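Local coordinates for protein alpha-1,2-mannosidase (Bacteroides thetaiotaomicron, PDB 2WW2) that hydrolyses alpha-mannosides with inversion of anomeric configuration, as a calcium-dependent alpha-mannosidase of glycoside hydrolase family 92 from a human gut symbiont, at residues N359-S364 against L405-H410. Numbering follows the deposited sequence.
Sequences NAYNES and LEAMIH
Tyr-361 lies across Ala-407 and reaches Glu-406 in a helix-helix packing contact between 347-364 and 401-413, within the family 92 catalytic domain, whose family fold is an (alpha/alpha)6 barrel. The segment axes pass 10.9 Å apart at 65°, and Tyr-361 alone supplies 101 of the 190 Å² buried, a little over half. From CB, which points toward the partner helix, the chain runs with CG anti to the backbone N (chi1 168°), and this lays the ring over the methyl group of Ala-407. CG is 3.8 Å from Ala-407 CB; CD1 and CD2 lie equally near the same methyl. Ala-407 CB stands 3.5 Å from the ring centroid, almost exactly over the ring centre, which identifies a centred CH-pi contact. Farther out, CE1 passes Ala-407 CA at 3.7 Å, His-410 CD2 lies at the edge of the tyrosine ring, near CE1, and CE2 lies near Glu-406 OE2. The rings of Phe-366 and His-410 also meet. At the tip, Tyr-361 OH donates to Glu-406 OE2, and the extended glutamate side chain crosses the tyrosine at about a right angle. A phenylalanine in place of Tyr-361 would probably retain the methyl-on-face packing but leave Glu-406 without its hydroxyl donor. The 2.7 Å bond from Tyr-361 OH meets Glu-406 OE2 on its anti side, 17° out of the carboxylate plane.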
ATOM      1  N   ASN A 359       0.205   8.234 -47.397  1.00  8.09           N
ATOM      2  CA  ASN A 359       0.175   7.084 -48.287  1.00  8.25           C
ATOM      3  C   ASN A 359      -0.716   5.979 -47.703  1.00  8.31           C
ATOM      4  O   ASN A 359      -1.503   5.378 -48.413  1.00  8.23           O
ATOM      5  CB  ASN A 359       1.587   6.531 -48.532  1.00  7.64           C
ATOM      6  CG  ASN A 359       2.457   7.471 -49.342  1.00  9.03           C
ATOM      7  OD1 ASN A 359       1.956   8.362 -50.027  1.00  9.28           O
ATOM      8  ND2 ASN A 359       3.774   7.282 -49.264  1.00  7.37           N
ATOM      9  N   ALA A 360      -0.567   5.697 -46.414  1.00  8.56           N
ATOM     10  CA  ALA A 360      -1.382   4.655 -45.766  1.00  8.57           C
ATOM     11  C   ALA A 360      -2.847   5.039 -45.865  1.00  8.83           C
ATOM     12  O   ALA A 360      -3.719   4.186 -46.119  1.00  8.82           O
ATOM     13  CB  ALA A 360      -0.958   4.485 -44.280  1.00  7.99           C
ATOM     14  N   TYR A 361      -3.124   6.327 -45.664  1.00  8.59           N
ATOM     15  CA  TYR A 361      -4.494   6.850 -45.812  1.00  9.22           C
ATOM     16  C   TYR A 361      -5.013   6.633 -47.237  1.00  9.78           C
ATOM     17  O   TYR A 361      -6.157   6.198 -47.427  1.00  9.68           O
ATOM     18  CB  TYR A 361      -4.554   8.339 -45.429  1.00  8.42           C
ATOM     19  CG  TYR A 361      -5.839   9.044 -45.817  1.00  9.58           C
ATOM     20  CD1 TYR A 361      -7.001   8.896 -45.063  1.00  8.97           C
ATOM     21  CD2 TYR A 361      -5.886   9.870 -46.937  1.00  9.47           C
ATOM     22  CE1 TYR A 361      -8.179   9.556 -45.427  1.00 10.94           C
ATOM     23  CE2 TYR A 361      -7.046  10.532 -47.299  1.00 12.39           C
ATOM     24  CZ  TYR A 361      -8.186  10.367 -46.547  1.00 12.07           C
ATOM     25  OH  TYR A 361      -9.327  11.041 -46.920  1.00 14.76           O
ATOM     26  N   ASN A 362      -4.177   6.919 -48.240  1.00 10.21           N
ATOM     27  CA  ASN A 362      -4.605   6.731 -49.626  1.00 10.78           C
ATOM     28  C   ASN A 362      -4.858   5.247 -49.916  1.00 10.80           C
ATOM     29  O   ASN A 362      -5.797   4.892 -50.619  1.00 10.88           O
ATOM     30  CB  ASN A 362      -3.574   7.300 -50.617  1.00 10.83           C
ATOM     31  CG  ASN A 362      -3.553   8.818 -50.627  1.00 11.47           C
ATOM     32  OD1 ASN A 362      -4.550   9.458 -50.308  1.00 12.64           O
ATOM     33  ND2 ASN A 362      -2.421   9.398 -51.002  1.00 11.63           N
ATOM     34  N   GLU A 363      -4.013   4.390 -49.353  1.00 10.29           N
ATOM     35  CA  GLU A 363      -4.086   2.957 -49.611  1.00 10.51           C
ATOM     36  C   GLU A 363      -5.161   2.213 -48.806  1.00 10.57           C
ATOM     37  O   GLU A 363      -5.555   1.110 -49.189  1.00 11.54           O
ATOM     38  CB  GLU A 363      -2.701   2.323 -49.390  1.00  9.90           C
ATOM     39  CG  GLU A 363      -1.732   2.691 -50.487  1.00 10.75           C
ATOM     40  CD  GLU A 363      -0.286   2.769 -50.030  1.00 10.96           C
ATOM     41  OE1 GLU A 363       0.109   2.046 -49.090  1.00 11.10           O
ATOM     42  OE2 GLU A 363       0.469   3.554 -50.626  1.00 12.62           O
ATOM     43  N   SER A 364      -5.639   2.793 -47.708  1.00  9.57           N
ATOM     44  CA  SER A 364      -6.561   2.069 -46.820  1.00  9.72           C
ATOM     45  C   SER A 364      -7.833   2.820 -46.429  1.00  9.54           C
ATOM     46  O   SER A 364      -8.773   2.220 -45.912  1.00  9.27           O
ATOM     47  CB  SER A 364      -5.842   1.663 -45.526  1.00  9.70           C
ATOM     48  OG  SER A 364      -5.707   2.781 -44.673  1.00 10.12           O
ATOM     49  N   LEU A 405      -5.426  17.741 -44.512  1.00  9.65           N
ATOM     50  CA  LEU A 405      -6.589  18.189 -43.754  1.00 10.06           C
ATOM     51  C   LEU A 405      -7.772  17.222 -43.919  1.00 10.74           C
ATOM     52  O   LEU A 405      -8.512  16.956 -42.962  1.00 10.94           O
ATOM     53  CB  LEU A 405      -7.012  19.598 -44.179  1.00 10.16           C
ATOM     54  CG  LEU A 405      -8.214  20.150 -43.394  1.00  9.43           C
ATOM     55  CD1 LEU A 405      -7.983  20.106 -41.876  1.00  9.43           C
ATOM     56  CD2 LEU A 405      -8.551  21.567 -43.841  1.00 10.80           C
ATOM     57  N   GLU A 406      -7.972  16.738 -45.147  1.00 10.61           N
ATOM     58  CA  GLU A 406      -9.084  15.836 -45.448  1.00 10.79           C
ATOM     59  C   GLU A 406      -8.926  14.547 -44.648  1.00 10.11           C
ATOM     60  O   GLU A 406      -9.884  14.053 -44.045  1.00  9.20           O
ATOM     61  CB  GLU A 406      -9.110  15.539 -46.946  1.00 11.88           C
ATOM     62  CG  GLU A 406      -9.985  14.376 -47.370  1.00 15.37           C
ATOM     63  CD  GLU A 406      -9.674  13.917 -48.802  1.00 19.96           C
ATOM     64  OE1 GLU A 406      -9.965  14.678 -49.740  1.00 21.23           O
ATOM     65  OE2 GLU A 406      -9.142  12.798 -48.987  1.00 20.83           O
ATOM     66  N   ALA A 407      -7.702  14.023 -44.638  1.00  8.64           N
ATOM     67  CA  ALA A 407      -7.380  12.812 -43.903  1.00  8.46           C
ATOM     68  C   ALA A 407      -7.615  12.991 -42.400  1.00  8.37           C
ATOM     69  O   ALA A 407      -8.151  12.098 -41.737  1.00  8.27           O
ATOM     70  CB  ALA A 407      -5.909  12.415 -44.169  1.00  7.89           C
ATOM     71  N   MET A 408      -7.207  14.144 -41.869  1.00  7.87           N
ATOM     72  CA  MET A 408      -7.354  14.445 -40.441  1.00  7.59           C
ATOM     73  C   MET A 408      -8.819  14.492 -40.048  1.00  6.97           C
ATOM     74  O   MET A 408      -9.230  13.888 -39.059  1.00  6.61           O
ATOM     75  CB  MET A 408      -6.739  15.810 -40.118  1.00  7.79           C
ATOM     76  CG  MET A 408      -5.220  15.842 -40.128  1.00  9.25           C
ATOM     77  SD  MET A 408      -4.699  17.564 -39.971  1.00 11.78           S
ATOM     78  CE  MET A 408      -2.984  17.372 -40.469  1.00  9.13           C
ATOM     79  N   ILE A 409      -9.603  15.241 -40.817  1.00  6.25           N
ATOM     80  CA  ILE A 409     -11.016  15.350 -40.541  1.00  6.39           C
ATOM     81  C   ILE A 409     -11.695  13.976 -40.625  1.00  7.19           C
ATOM     82  O   ILE A 409     -12.548  13.647 -39.785  1.00  8.08           O
ATOM     83  CB  ILE A 409     -11.713  16.347 -41.512  1.00  6.60           C
ATOM     84  CG1 ILE A 409     -11.220  17.770 -41.236  1.00  7.13           C
ATOM     85  CG2 ILE A 409     -13.227  16.281 -41.344  1.00  6.01           C
ATOM     86  CD1 ILE A 409     -11.672  18.779 -42.264  1.00  7.72           C
ATOM     87  N   HIS A 410     -11.345  13.185 -41.639  1.00  7.03           N
ATOM     88  CA  HIS A 410     -11.965  11.863 -41.807  1.00  7.27           C
ATOM     89  C   HIS A 410     -11.652  10.954 -40.615  1.00  7.78           C
ATOM     90  O   HIS A 410     -12.498  10.193 -40.138  1.00  8.05           O
ATOM     91  CB  HIS A 410     -11.520  11.209 -43.120  1.00  7.45           C
ATOM     92  CG  HIS A 410     -11.940   9.781 -43.257  1.00  7.15           C
ATOM     93  ND1 HIS A 410     -13.210   9.404 -43.650  1.00 11.19           N
ATOM     94  CD2 HIS A 410     -11.256   8.633 -43.047  1.00  7.50           C
ATOM     95  CE1 HIS A 410     -13.287   8.085 -43.672  1.00  7.53           C
ATOM     96  NE2 HIS A 410     -12.112   7.596 -43.308  1.00 10.28           N
TER